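Local atomic coordinates of Exo-beta-1,3-glucanase (PDB entry 4PEY), a protein that removes glucose units one after another from the non-reducing ends of beta-1,3-glucans such as laminarin, giving glucose and laminaribiose as end products. Residues A[348-353]-A[385-390]; A[358-363]-A[391-396]; A[421-426]-A[443-448]; A[427-432]-A[451-456]; A[480-485]-A[512-517]. The protein carries 1 engineered substitution. One frame throughout, in Å; residues are numbered along the deposited sequence.

How the interactions relate
From the N terminus, residues 348-353 come first and pair with 385-390 in interaction 1. Residues 358-363 follow and meet 391-396 in interaction 2. These two contacts cross, and both close loops of about thirty residues. Interactions 3 and 4 come later and also cross: 421-426 pairs with 443-448, and 427-432 with 451-456. Interaction 5, between 480-485 and 512-517, closes last, in series with the rest. Interactions 1, 3 and 5 lie in one parallel sheet of the beta-helix. Strands 385-389 and 419-423 are neighbours in it, as are 443-445 and 480-482. Interactions 2 and 4 reach another face, where strands 395-397 and 429-436 are neighbours.

Interaction 1: residues A[348-353]-A[385-390]; sequences TLVEVG and TSIVVN
Thr-348 and Val-388 meet methyl to methyl, CG2 to CG2 at 3.9 Å, and their side chains cross obliquely. The Thr-348 CG2 lies anti to its carbonyl carbon, beside the backbone N. Its OG1 sits between N and C (chi1 61°) and donates to Glu-351 OE2, 2.6 Å away on the anti side of the carboxylate. Thr-322 is a second partner of this hydroxyl. On the other sheet face, Val-350 CB packs on Ile-387 CG1 at 4.2 Å, and the next pair is Val-352 beside Val-389. At the corner of the two chains, Leu-349 CD1 comes within 3.7 Å of Ser-386 OG. Strands 350-352 and 387-389 run parallel, 6° apart, joined by bonds such as Val-352 N to Val-388 O at 2.9 Å. Past the strands, the amide of Asn-390 turns back. Its ND2 donates to Gly-353 O at 2.9 Å, from well above the carbonyl plane, while OD1 has a weak bond from Lys-424. This is strand stacking between coils of a parallel beta-helix. Its chemistry is divided: the aliphatic groups of Val-350, Ile-387, Val-352 and Val-389 pack side by side on the buried face, and an asparagine amide ties the chains together where the strands stop.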
# COMPACT_ATOMS: atom_id res chain seq x y z
N THR A 348 -2.23 19.33 4.36
CA THR A 348 -1.53 18.05 4.20
C THR A 348 -2.21 17.01 5.08
O THR A 348 -2.79 17.37 6.11
CB THR A 348 -0.05 18.12 4.61
OG1 THR A 348 0.05 18.49 5.99
CG2 THR A 348 0.73 19.13 3.77
N LEU A 349 -2.16 15.74 4.70
CA LEU A 349 -2.70 14.68 5.56
C LEU A 349 -1.60 13.98 6.37
O LEU A 349 -1.79 13.66 7.54
CB LEU A 349 -3.49 13.65 4.73
CG LEU A 349 -4.82 14.19 4.19
CD1 LEU A 349 -5.45 13.24 3.20
CD2 LEU A 349 -5.82 14.50 5.32
N VAL A 350 -0.46 13.74 5.73
CA VAL A 350 0.70 13.10 6.37
C VAL A 350 1.97 13.86 6.00
O VAL A 350 2.21 14.11 4.81
CB VAL A 350 0.84 11.62 5.94
CG1 VAL A 350 2.08 10.98 6.59
CG2 VAL A 350 -0.43 10.83 6.27
N GLU A 351 2.76 14.24 7.00
CA GLU A 351 4.06 14.87 6.77
C GLU A 351 5.16 14.04 7.42
O GLU A 351 5.09 13.75 8.61
CB GLU A 351 4.10 16.30 7.33
CG GLU A 351 3.18 17.25 6.61
CD GLU A 351 3.21 18.66 7.20
OE1 GLU A 351 4.14 18.99 7.96
OE2 GLU A 351 2.28 19.44 6.88
N VAL A 352 6.15 13.66 6.63
CA VAL A 352 7.30 12.93 7.16
C VAL A 352 8.50 13.87 7.16
O VAL A 352 9.09 14.13 6.10
CB VAL A 352 7.61 11.65 6.34
CG1 VAL A 352 8.74 10.86 7.00
CG2 VAL A 352 6.37 10.79 6.20
N GLY A 353 8.84 14.39 8.33
CA GLY A 353 9.88 15.40 8.43
C GLY A 353 9.35 16.81 8.26
O GLY A 353 8.25 17.01 7.74
N THR A 385 -2.45 18.37 -0.42
CA THR A 385 -1.40 17.39 -0.68
C THR A 385 -1.52 16.26 0.34
O THR A 385 -1.54 16.52 1.54
CB THR A 385 0.01 18.01 -0.59
OG1 THR A 385 0.07 19.20 -1.39
CG2 THR A 385 1.07 17.03 -1.07
N SER A 386 -1.61 15.02 -0.11
CA SER A 386 -1.88 13.96 0.85
C SER A 386 -0.66 13.53 1.66
O SER A 386 -0.72 13.54 2.89
CB SER A 386 -2.51 12.75 0.14
OG SER A 386 -3.87 13.03 -0.18
N ILE A 387 0.44 13.18 1.00
CA ILE A 387 1.66 12.85 1.74
C ILE A 387 2.82 13.71 1.27
O ILE A 387 3.12 13.75 0.08
CB ILE A 387 2.06 11.36 1.60
CG1 ILE A 387 0.89 10.44 1.96
CG2 ILE A 387 3.30 11.08 2.46
CD1 ILE A 387 1.25 8.93 1.96
N VAL A 388 3.46 14.40 2.21
CA VAL A 388 4.68 15.14 1.91
C VAL A 388 5.83 14.43 2.60
O VAL A 388 5.83 14.27 3.83
CB VAL A 388 4.61 16.61 2.38
CG1 VAL A 388 5.93 17.33 2.10
CG2 VAL A 388 3.45 17.33 1.72
N VAL A 389 6.81 13.96 1.81
CA VAL A 389 7.97 13.29 2.39
C VAL A 389 9.17 14.23 2.35
O VAL A 389 9.79 14.42 1.30
CB VAL A 389 8.31 11.97 1.66
CG1 VAL A 389 9.52 11.31 2.31
CG2 VAL A 389 7.12 11.03 1.68
N ASN A 390 9.48 14.82 3.50
CA ASN A 390 10.60 15.74 3.63
C ASN A 390 11.90 15.04 4.03
O ASN A 390 12.98 15.40 3.56
CB ASN A 390 10.27 16.83 4.66
CG ASN A 390 9.20 17.79 4.18
OD1 ASN A 390 9.35 18.39 3.11
ND2 ASN A 390 8.13 17.93 4.95

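Interaction 2: residues A[358-363]-A[391-396]; sequences SGDHAA and SNDTII
The imidazole of His-361 meets the turn at Asn-392 with its edge. CD2 lies 3.4 Å from Asn-392 O, near the ring plane. NE2 is bonded, also in the plane, to a water that Ser-391 OG shares. ND1 is hydrogen-bonded to Asp-330. The second flat pair is the Asp-360 carboxylate and the Asn-392 amide, whose planes are 23° apart. Asn-392 ND2 donates to Asp-360 OD1 at 3.1 Å, reaching it from above the carboxylate plane, while OD1 of this asparagine accepts from the backbone of Asp-426. Asp-393 OD2 takes the backbone N-H of His-361 at 2.8 Å, on the anti side and 32° out of the carboxylate plane. Asp-393 CG lies anti to its carbonyl carbon (chi1 -56°), which starts this reach. Residues 391-394 form a type II beta turn, and Thr-394 OG1 donates to Ser-391 O at 2.7 Å across it. A further water joins Gly-359 O to Asn-392 N. The contact thus pins a loop before strand 367-375 to the turn that leads into strand 395-397. Two carboxylates come close here, with Asp-360 OD1 4.2 Å from Asp-393 OD2. One water donates to both oxygens, and this, with the amide N-H groups, probably offsets their repulsion.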
# COMPACT_ATOMS: atom_id res chain seq x y z
N SER A 358 17.01 18.64 6.56
CA SER A 358 18.31 18.65 5.92
C SER A 358 19.26 17.52 6.37
O SER A 358 20.30 17.28 5.74
CB SER A 358 18.95 20.02 6.18
OG SER A 358 18.88 20.39 7.57
N GLY A 359 18.92 16.83 7.45
CA GLY A 359 19.78 15.78 7.96
C GLY A 359 19.57 14.45 7.26
O GLY A 359 18.57 14.22 6.57
N ASP A 360 20.52 13.54 7.43
CA ASP A 360 20.39 12.23 6.80
C ASP A 360 19.96 11.18 7.83
O ASP A 360 20.18 11.35 9.03
CB ASP A 360 21.70 11.86 6.12
CG ASP A 360 22.16 12.93 5.14
OD1 ASP A 360 21.42 13.18 4.16
OD2 ASP A 360 23.24 13.53 5.35
N HIS A 361 19.32 10.12 7.35
CA HIS A 361 18.85 9.03 8.20
C HIS A 361 19.18 7.69 7.56
O HIS A 361 18.35 6.78 7.56
CB HIS A 361 17.33 9.12 8.45
CG HIS A 361 16.87 10.45 8.96
ND1 HIS A 361 16.93 10.80 10.30
CD2 HIS A 361 16.32 11.51 8.32
CE1 HIS A 361 16.45 12.02 10.46
NE2 HIS A 361 16.07 12.48 9.27
N ALA A 362 20.38 7.57 7.00
CA ALA A 362 20.68 6.42 6.14
C ALA A 362 20.78 5.10 6.90
O ALA A 362 20.29 4.06 6.43
CB ALA A 362 21.96 6.66 5.37
N ALA A 363 21.41 5.11 8.07
CA ALA A 363 21.58 3.86 8.81
C ALA A 363 20.26 3.34 9.36
O ALA A 363 20.04 2.13 9.43
CB ALA A 363 22.60 4.05 9.94
N SER A 391 11.80 14.04 4.90
CA SER A 391 13.00 13.42 5.48
C SER A 391 13.81 12.60 4.49
O SER A 391 13.27 11.74 3.78
CB SER A 391 12.62 12.53 6.66
OG SER A 391 12.07 13.29 7.73
N ASN A 392 15.11 12.86 4.46
CA ASN A 392 16.04 12.08 3.66
C ASN A 392 16.02 10.61 4.06
O ASN A 392 15.82 10.29 5.24
CB ASN A 392 17.47 12.62 3.79
CG ASN A 392 17.65 14.00 3.18
OD1 ASN A 392 16.79 14.50 2.47
ND2 ASN A 392 18.79 14.62 3.46
N ASP A 393 16.22 9.75 3.07
CA ASP A 393 16.40 8.30 3.22
C ASP A 393 15.12 7.55 3.59
O ASP A 393 15.16 6.36 3.88
CB ASP A 393 17.50 7.99 4.25
CG ASP A 393 18.82 8.64 3.89
OD1 ASP A 393 19.47 8.18 2.91
OD2 ASP A 393 19.20 9.63 4.56
N THR A 394 13.99 8.25 3.58
CA THR A 394 12.71 7.63 3.94
C THR A 394 12.37 6.49 2.98
O THR A 394 12.61 6.59 1.77
CB THR A 394 11.57 8.69 3.94
OG1 THR A 394 11.86 9.69 4.92
CG2 THR A 394 10.20 8.06 4.25
N ILE A 395 11.81 5.41 3.54
CA ILE A 395 11.32 4.29 2.74
C ILE A 395 9.80 4.29 2.73
O ILE A 395 9.17 4.31 3.78
CB ILE A 395 11.79 2.92 3.29
CG1 ILE A 395 13.32 2.84 3.31
CG2 ILE A 395 11.21 1.77 2.45
CD1 ILE A 395 13.85 1.65 4.09
N ILE A 396 9.22 4.29 1.53
CA ILE A 396 7.79 4.15 1.36
C ILE A 396 7.55 2.77 0.76
O ILE A 396 7.76 2.57 -0.43
CB ILE A 396 7.19 5.24 0.44
CG1 ILE A 396 7.66 6.63 0.87
CG2 ILE A 396 5.67 5.14 0.41
CD1 ILE A 396 7.20 7.02 2.25
O HOH W 1 16.07 15.02 6.00
O HOH W 2 20.69 11.14 2.90
O HOH W 3 14.48 14.65 8.60

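Interaction 3: residues A[421-426]-A[443-448]; sequences VHVKGD and VQWSGE
His-422 CG stands anti to the backbone N (chi1 -173°), on the sheet face that also carries Gln-444, and its ring reaches Ser-446. On the other face, Val-423 CG1 is likewise anti to N and lies over a face of the Trp-445 indole. The two strands stack on one another from successive coils of a parallel beta-helix. His-422 NE2 donates to Ser-446 OG at 2.8 Å, in the ring plane, and Asp-483 holds the same hydroxyl. Val-423 CB sits over the five-membered ring of Trp-445, 3.7 Å from its centroid, in a CH-pi contact. CG1 touches NE1 and CE2, and CG2 lies nearer the six-membered ring. His-489 meets the indole edge-to-face. An alanine in place of Trp-445 would probably leave the Val-423 isopropyl group without its flat cover and the water at NE1 without this donor. Val-423 O accepts two backbone bonds, from Ser-446 N at 2.7 Å and Gly-447 N at 3.1 Å. A side chain at Gly-447 would clash with Gly-425 O. Beyond it, Glu-448 N donates to Asp-426 OD1 at 2.8 Å, nearly straight but from above the carboxylate plane. One water accepts from Trp-445 NE1 and donates to Gly-425 O and Glu-448 O.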
# COMPACT_ATOMS: atom_id res chain seq x y z
N VAL A 421 1.25 12.56 -3.66
CA VAL A 421 2.50 12.46 -2.91
C VAL A 421 3.51 13.47 -3.44
O VAL A 421 3.67 13.61 -4.66
CB VAL A 421 3.10 11.03 -3.01
CG1 VAL A 421 4.43 10.94 -2.25
CG2 VAL A 421 2.10 9.99 -2.50
N HIS A 422 4.18 14.17 -2.54
CA HIS A 422 5.24 15.09 -2.92
C HIS A 422 6.50 14.70 -2.15
O HIS A 422 6.53 14.81 -0.93
CB HIS A 422 4.85 16.54 -2.63
CG HIS A 422 5.83 17.54 -3.16
ND1 HIS A 422 5.82 18.87 -2.80
CD2 HIS A 422 6.87 17.40 -4.02
CE1 HIS A 422 6.79 19.51 -3.43
NE2 HIS A 422 7.44 18.64 -4.18
N VAL A 423 7.51 14.21 -2.87
CA VAL A 423 8.77 13.82 -2.23
C VAL A 423 9.79 14.94 -2.36
O VAL A 423 10.23 15.26 -3.47
CB VAL A 423 9.37 12.53 -2.83
CG1 VAL A 423 10.69 12.19 -2.13
CG2 VAL A 423 8.40 11.37 -2.70
N LYS A 424 10.17 15.51 -1.23
CA LYS A 424 11.14 16.61 -1.22
C LYS A 424 12.50 16.16 -0.67
O LYS A 424 13.53 16.78 -0.95
CB LYS A 424 10.60 17.79 -0.40
CG LYS A 424 9.36 18.42 -1.05
CD LYS A 424 8.48 19.16 -0.05
CE LYS A 424 9.16 20.35 0.59
NZ LYS A 424 8.29 20.93 1.67
N GLY A 425 12.51 15.08 0.10
CA GLY A 425 13.74 14.55 0.65
C GLY A 425 14.62 13.86 -0.38
O GLY A 425 14.14 13.46 -1.46
N ASP A 426 15.89 13.69 -0.02
CA ASP A 426 16.89 13.03 -0.86
C ASP A 426 17.01 11.55 -0.50
O ASP A 426 16.76 11.17 0.65
CB ASP A 426 18.27 13.70 -0.71
CG ASP A 426 18.28 15.14 -1.18
OD1 ASP A 426 17.39 15.54 -1.96
OD2 ASP A 426 19.20 15.88 -0.77
N VAL A 443 1.91 12.23 -8.32
CA VAL A 443 3.20 12.19 -7.64
C VAL A 443 4.11 13.27 -8.20
O VAL A 443 4.22 13.41 -9.43
CB VAL A 443 3.89 10.80 -7.78
CG1 VAL A 443 5.31 10.82 -7.21
CG2 VAL A 443 3.06 9.72 -7.10
N GLN A 444 4.75 14.02 -7.31
CA GLN A 444 5.78 14.96 -7.69
C GLN A 444 7.04 14.65 -6.88
O GLN A 444 6.98 14.41 -5.68
CB GLN A 444 5.32 16.40 -7.47
CG GLN A 444 6.36 17.44 -7.84
CD GLN A 444 5.83 18.86 -7.78
OE1 GLN A 444 4.75 19.12 -7.24
NE2 GLN A 444 6.58 19.80 -8.35
N TRP A 445 8.18 14.64 -7.56
CA TRP A 445 9.45 14.31 -6.92
C TRP A 445 10.42 15.46 -7.12
O TRP A 445 10.80 15.75 -8.26
CB TRP A 445 10.02 13.01 -7.50
CG TRP A 445 10.81 12.19 -6.51
CD1 TRP A 445 12.01 12.51 -5.93
CD2 TRP A 445 10.45 10.90 -6.00
NE1 TRP A 445 12.42 11.50 -5.09
CE2 TRP A 445 11.48 10.50 -5.12
CE3 TRP A 445 9.36 10.04 -6.21
CZ2 TRP A 445 11.46 9.27 -4.45
CZ3 TRP A 445 9.34 8.82 -5.54
CH2 TRP A 445 10.38 8.45 -4.67
N SER A 446 10.77 16.12 -6.02
CA SER A 446 11.63 17.30 -6.04
C SER A 446 13.00 17.01 -5.43
O SER A 446 13.96 17.75 -5.66
CB SER A 446 10.97 18.46 -5.28
OG SER A 446 9.70 18.77 -5.83
N GLY A 447 13.07 15.96 -4.63
CA GLY A 447 14.33 15.59 -3.99
C GLY A 447 15.28 14.86 -4.91
O GLY A 447 14.90 14.43 -6.00
N GLU A 448 16.54 14.71 -4.47
CA GLU A 448 17.58 14.07 -5.28
C GLU A 448 17.69 12.56 -5.01
O GLU A 448 17.34 12.07 -3.94
CB GLU A 448 18.94 14.73 -5.03
CG GLU A 448 19.05 16.12 -5.61
CD GLU A 448 19.01 16.13 -7.13
OE1 GLU A 448 19.30 15.08 -7.74
OE2 GLU A 448 18.67 17.18 -7.71
O HOH W 4 14.67 11.40 -3.16

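Interaction 4: residues A[427-432]-A[451-456]; sequences NVLATG and KTIFYQ
Ala-430 and Thr-452 lie in the close-fitting part of this contact, with Leu-429 and the start of Lys-451. Ala-430 CB lies 3.8 Å from Thr-452 OG1. That hydroxyl has its polar partner in Tyr-480 OH, and the residue also packs on Leu-433 and Met-494. The backbone is equally tight here. Ala-430 N donates to Lys-451 O at 2.9 Å, and Ile-453 N to Ala-430 O at 2.8 Å. On the opposite face, Leu-429 CG is anti to the backbone N (chi1 172°). Its CD1 fits closely against Lys-451, 3.7 Å from CB and 3.6 Å from the backbone O of that lysine. The looser part begins on the same face. The tip of Leu-429 comes no nearer than 4.5 Å to Ile-453, CD1 to CD1. Lys-451 marks the solvent side. Only its first carbon packs on Leu-429. Beyond CG the chain is extended and leads away from the partner strand, and the residue is partly exposed. At the far end Gly-432 N donates to Ile-453 O at 2.9 Å, and Phe-454 CD2 comes within 4.0 Å of Gly-432 CA. Both chains turn their corner here, with positive phi angles at Gly-432 (83°) and Phe-454 (74°). Past the corner Gln-456 bonds to Gln-130 and Glu-436, which bind substrate. Matching corners on stacked parallel strands fit the coils of a parallel beta-helix, here leading toward the glucan-binding site.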
# COMPACT_ATOMS: atom_id res chain seq x y z
N ASN A 427 17.40 10.73 -1.48
CA ASN A 427 17.63 9.30 -1.26
C ASN A 427 16.39 8.57 -0.75
O ASN A 427 16.48 7.60 0.02
CB ASN A 427 18.81 9.08 -0.31
CG ASN A 427 20.05 9.85 -0.75
OD1 ASN A 427 20.41 9.83 -1.92
ND2 ASN A 427 20.69 10.54 0.18
N VAL A 428 15.22 9.04 -1.17
CA VAL A 428 13.97 8.40 -0.78
C VAL A 428 13.68 7.23 -1.73
O VAL A 428 13.95 7.30 -2.93
CB VAL A 428 12.81 9.42 -0.77
CG1 VAL A 428 11.46 8.73 -0.58
CG2 VAL A 428 13.04 10.46 0.33
N LEU A 429 13.20 6.13 -1.16
CA LEU A 429 12.92 4.91 -1.92
C LEU A 429 11.44 4.56 -1.76
O LEU A 429 10.95 4.45 -0.63
CB LEU A 429 13.79 3.74 -1.43
CG LEU A 429 13.43 2.37 -2.03
CD1 LEU A 429 13.71 2.33 -3.54
CD2 LEU A 429 14.15 1.25 -1.30
N ALA A 430 10.75 4.40 -2.88
CA ALA A 430 9.37 3.91 -2.90
C ALA A 430 9.34 2.54 -3.55
O ALA A 430 9.77 2.37 -4.70
CB ALA A 430 8.45 4.89 -3.64
N THR A 431 8.84 1.55 -2.82
CA THR A 431 8.65 0.21 -3.36
C THR A 431 7.16 -0.15 -3.26
O THR A 431 6.62 -0.30 -2.16
CB THR A 431 9.53 -0.83 -2.61
OG1 THR A 431 9.32 -0.75 -1.20
CG2 THR A 431 11.02 -0.58 -2.89
N GLY A 432 6.49 -0.27 -4.40
CA GLY A 432 5.06 -0.55 -4.39
C GLY A 432 4.22 0.70 -4.20
O GLY A 432 3.48 0.83 -3.22
N LYS A 451 14.27 6.87 -5.90
CA LYS A 451 14.08 5.62 -6.61
C LYS A 451 12.67 5.11 -6.38
O LYS A 451 12.19 5.11 -5.24
CB LYS A 451 15.09 4.57 -6.14
CG LYS A 451 16.51 4.85 -6.57
CD LYS A 451 17.45 3.76 -6.07
CE LYS A 451 18.89 4.14 -6.38
NZ LYS A 451 19.88 3.18 -5.81
N THR A 452 12.00 4.69 -7.46
CA THR A 452 10.70 4.05 -7.35
C THR A 452 10.74 2.72 -8.07
O THR A 452 11.11 2.65 -9.24
CB THR A 452 9.56 4.92 -7.95
OG1 THR A 452 9.37 6.07 -7.13
CG2 THR A 452 8.25 4.13 -8.02
N ILE A 453 10.37 1.66 -7.35
CA ILE A 453 10.24 0.33 -7.91
C ILE A 453 8.77 -0.04 -7.81
O ILE A 453 8.24 -0.23 -6.71
CB ILE A 453 11.13 -0.69 -7.19
CG1 ILE A 453 12.60 -0.30 -7.31
CG2 ILE A 453 10.91 -2.09 -7.78
CD1 ILE A 453 13.52 -1.10 -6.42
N PHE A 454 8.13 -0.11 -8.99
CA PHE A 454 6.69 -0.28 -9.22
C PHE A 454 5.85 0.96 -8.93
O PHE A 454 5.78 1.46 -7.80
CB PHE A 454 6.09 -1.45 -8.43
CG PHE A 454 4.63 -1.68 -8.75
CD1 PHE A 454 4.25 -2.54 -9.77
CD2 PHE A 454 3.64 -0.99 -8.05
CE1 PHE A 454 2.90 -2.72 -10.08
CE2 PHE A 454 2.30 -1.16 -8.36
CZ PHE A 454 1.93 -2.04 -9.37
N TYR A 455 5.16 1.43 -9.96
CA TYR A 455 4.19 2.51 -9.82
C TYR A 455 2.91 2.15 -10.55
O TYR A 455 2.95 1.69 -11.70
CB TYR A 455 4.74 3.83 -10.37
CG TYR A 455 3.81 5.02 -10.22
CD1 TYR A 455 3.32 5.39 -8.97
CD2 TYR A 455 3.44 5.80 -11.33
CE1 TYR A 455 2.49 6.49 -8.82
CE2 TYR A 455 2.61 6.91 -11.19
CZ TYR A 455 2.14 7.25 -9.93
OH TYR A 455 1.31 8.35 -9.77
N GLN A 456 1.78 2.35 -9.89
CA GLN A 456 0.47 2.22 -10.54
C GLN A 456 -0.33 3.49 -10.31
O GLN A 456 -0.54 3.91 -9.16
CB GLN A 456 -0.31 1.01 -10.02
CG GLN A 456 -1.66 0.79 -10.76
CD GLN A 456 -2.84 1.52 -10.12
OE1 GLN A 456 -3.06 1.44 -8.91
NE2 GLN A 456 -3.60 2.23 -10.95

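Interaction 5: residues A[480-485]-A[512-517]; sequences YKVDDS and FQAPVK
Lys-517 NZ is held by two carbonyls: it donates to Asp-484 O at 2.8 Å, in the carbonyl plane, and to Val-486 O. The lysine chain is extended beyond CG and stretches across to the loop after strand 480-482. Lys-481 and Gln-513 lie side by side on one face of the sheet, pointing the same way. The lysine bends at its last torsion (chi4 69°), which sets NZ 3.0 Å from Gln-513 OE1 in a weak hydrogen bond. Its CG also runs 3.7 Å from the same oxygen. A methionine in place of Lys-481 would probably leave Gln-513 OE1 without this donor and its amide freer to turn. On the opposite face, Tyr-480 CB packs on Phe-512 CD2 at 3.6 Å. Further along the chains, Val-482 CB meets Ala-514 CB at 4.0 Å. Pro-515 crosses Val-482 at about a right angle, and its CD lies 3.3 Å from Val-482 O. A proline has no N-H to give this carbonyl, consistent with the parallel pairing ending here. Before that point, Val-482 N donates to Gln-513 O at 2.8 Å. Tyr-480 OH bonds to His-489. In the parallel sheet of the beta-helix, strand 480-482 lies between 443-445 and 512-513, the last strand of this sheet within the chain. Strands 489-498 and 520-529 pack against the Tyr-480 side, through Met-494 and Phe-522.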
# COMPACT_ATOMS: atom_id res chain seq x y z
N TYR A 480 3.25 11.23 -12.69
CA TYR A 480 4.53 11.13 -12.01
C TYR A 480 5.47 12.16 -12.62
O TYR A 480 5.89 12.02 -13.77
CB TYR A 480 5.09 9.72 -12.13
CG TYR A 480 6.28 9.35 -11.27
CD1 TYR A 480 7.58 9.70 -11.66
CD2 TYR A 480 6.13 8.56 -10.13
CE1 TYR A 480 8.68 9.32 -10.90
CE2 TYR A 480 7.21 8.18 -9.36
CZ TYR A 480 8.49 8.55 -9.76
OH TYR A 480 9.58 8.15 -9.00
N LYS A 481 5.76 13.20 -11.85
CA LYS A 481 6.58 14.31 -12.30
C LYS A 481 7.87 14.41 -11.49
O LYS A 481 7.83 14.52 -10.27
CB LYS A 481 5.82 15.64 -12.18
CG LYS A 481 6.69 16.85 -12.51
CD LYS A 481 6.02 18.15 -12.16
CE LYS A 481 6.92 19.34 -12.48
NZ LYS A 481 7.14 19.56 -13.94
N VAL A 482 9.00 14.39 -12.19
CA VAL A 482 10.29 14.71 -11.60
C VAL A 482 10.61 16.14 -11.98
O VAL A 482 10.64 16.48 -13.17
CB VAL A 482 11.39 13.75 -12.10
CG1 VAL A 482 12.74 14.09 -11.47
CG2 VAL A 482 11.00 12.30 -11.80
N ASP A 483 10.82 17.00 -10.98
CA ASP A 483 11.10 18.41 -11.24
C ASP A 483 12.30 18.59 -12.17
O ASP A 483 13.26 17.81 -12.12
CB ASP A 483 11.34 19.17 -9.94
CG ASP A 483 10.07 19.40 -9.15
OD1 ASP A 483 8.98 19.04 -9.64
OD2 ASP A 483 10.18 19.97 -8.04
N ASP A 484 12.25 19.63 -13.01
CA ASP A 484 13.32 19.90 -13.96
C ASP A 484 14.68 20.11 -13.28
O ASP A 484 15.72 19.83 -13.87
CB ASP A 484 12.98 21.12 -14.82
CG ASP A 484 11.84 20.84 -15.79
OD1 ASP A 484 11.59 19.65 -16.09
OD2 ASP A 484 11.21 21.81 -16.26
N SER A 485 14.66 20.60 -12.04
CA SER A 485 15.90 20.91 -11.32
C SER A 485 16.62 19.67 -10.80
O SER A 485 17.80 19.73 -10.45
CB SER A 485 15.60 21.87 -10.16
OG SER A 485 14.63 21.32 -9.28
N PHE A 512 4.10 10.59 -17.59
CA PHE A 512 5.35 10.88 -16.89
C PHE A 512 5.99 12.14 -17.45
O PHE A 512 5.90 12.40 -18.65
CB PHE A 512 6.30 9.68 -17.02
CG PHE A 512 5.68 8.40 -16.56
CD1 PHE A 512 4.91 7.64 -17.43
CD2 PHE A 512 5.83 7.99 -15.25
CE1 PHE A 512 4.31 6.47 -16.99
CE2 PHE A 512 5.23 6.83 -14.81
CZ PHE A 512 4.47 6.06 -15.68
N GLN A 513 6.62 12.92 -16.58
CA GLN A 513 7.31 14.14 -16.99
C GLN A 513 8.61 14.24 -16.21
O GLN A 513 8.61 14.06 -14.98
CB GLN A 513 6.43 15.39 -16.75
CG GLN A 513 7.09 16.69 -17.22
CD GLN A 513 6.32 17.94 -16.81
OE1 GLN A 513 5.54 17.94 -15.86
NE2 GLN A 513 6.56 19.03 -17.54
N ALA A 514 9.71 14.49 -16.91
CA ALA A 514 11.03 14.52 -16.26
C ALA A 514 12.02 15.30 -17.10
O ALA A 514 11.84 15.44 -18.31
CB ALA A 514 11.55 13.09 -16.03
N PRO A 515 13.07 15.84 -16.46
CA PRO A 515 14.12 16.44 -17.28
C PRO A 515 14.86 15.37 -18.09
O PRO A 515 14.85 14.20 -17.71
CB PRO A 515 15.04 17.09 -16.25
CG PRO A 515 14.83 16.29 -15.00
CD PRO A 515 13.36 15.94 -15.02
N VAL A 516 15.47 15.78 -19.20
CA VAL A 516 16.29 14.89 -19.99
C VAL A 516 17.75 15.08 -19.58
O VAL A 516 18.42 16.01 -20.04
CB VAL A 516 16.10 15.13 -21.50
CG1 VAL A 516 16.93 14.15 -22.30
CG2 VAL A 516 14.63 14.99 -21.87
N LYS A 517 18.20 14.21 -18.67
CA LYS A 517 19.52 14.30 -18.04
C LYS A 517 20.05 12.88 -17.86
O LYS A 517 19.28 11.96 -17.62
CB LYS A 517 19.44 15.01 -16.68
CG LYS A 517 19.01 16.48 -16.72
CD LYS A 517 18.91 17.06 -15.31
CE LYS A 517 18.47 18.52 -15.32
NZ LYS A 517 18.39 19.11 -13.95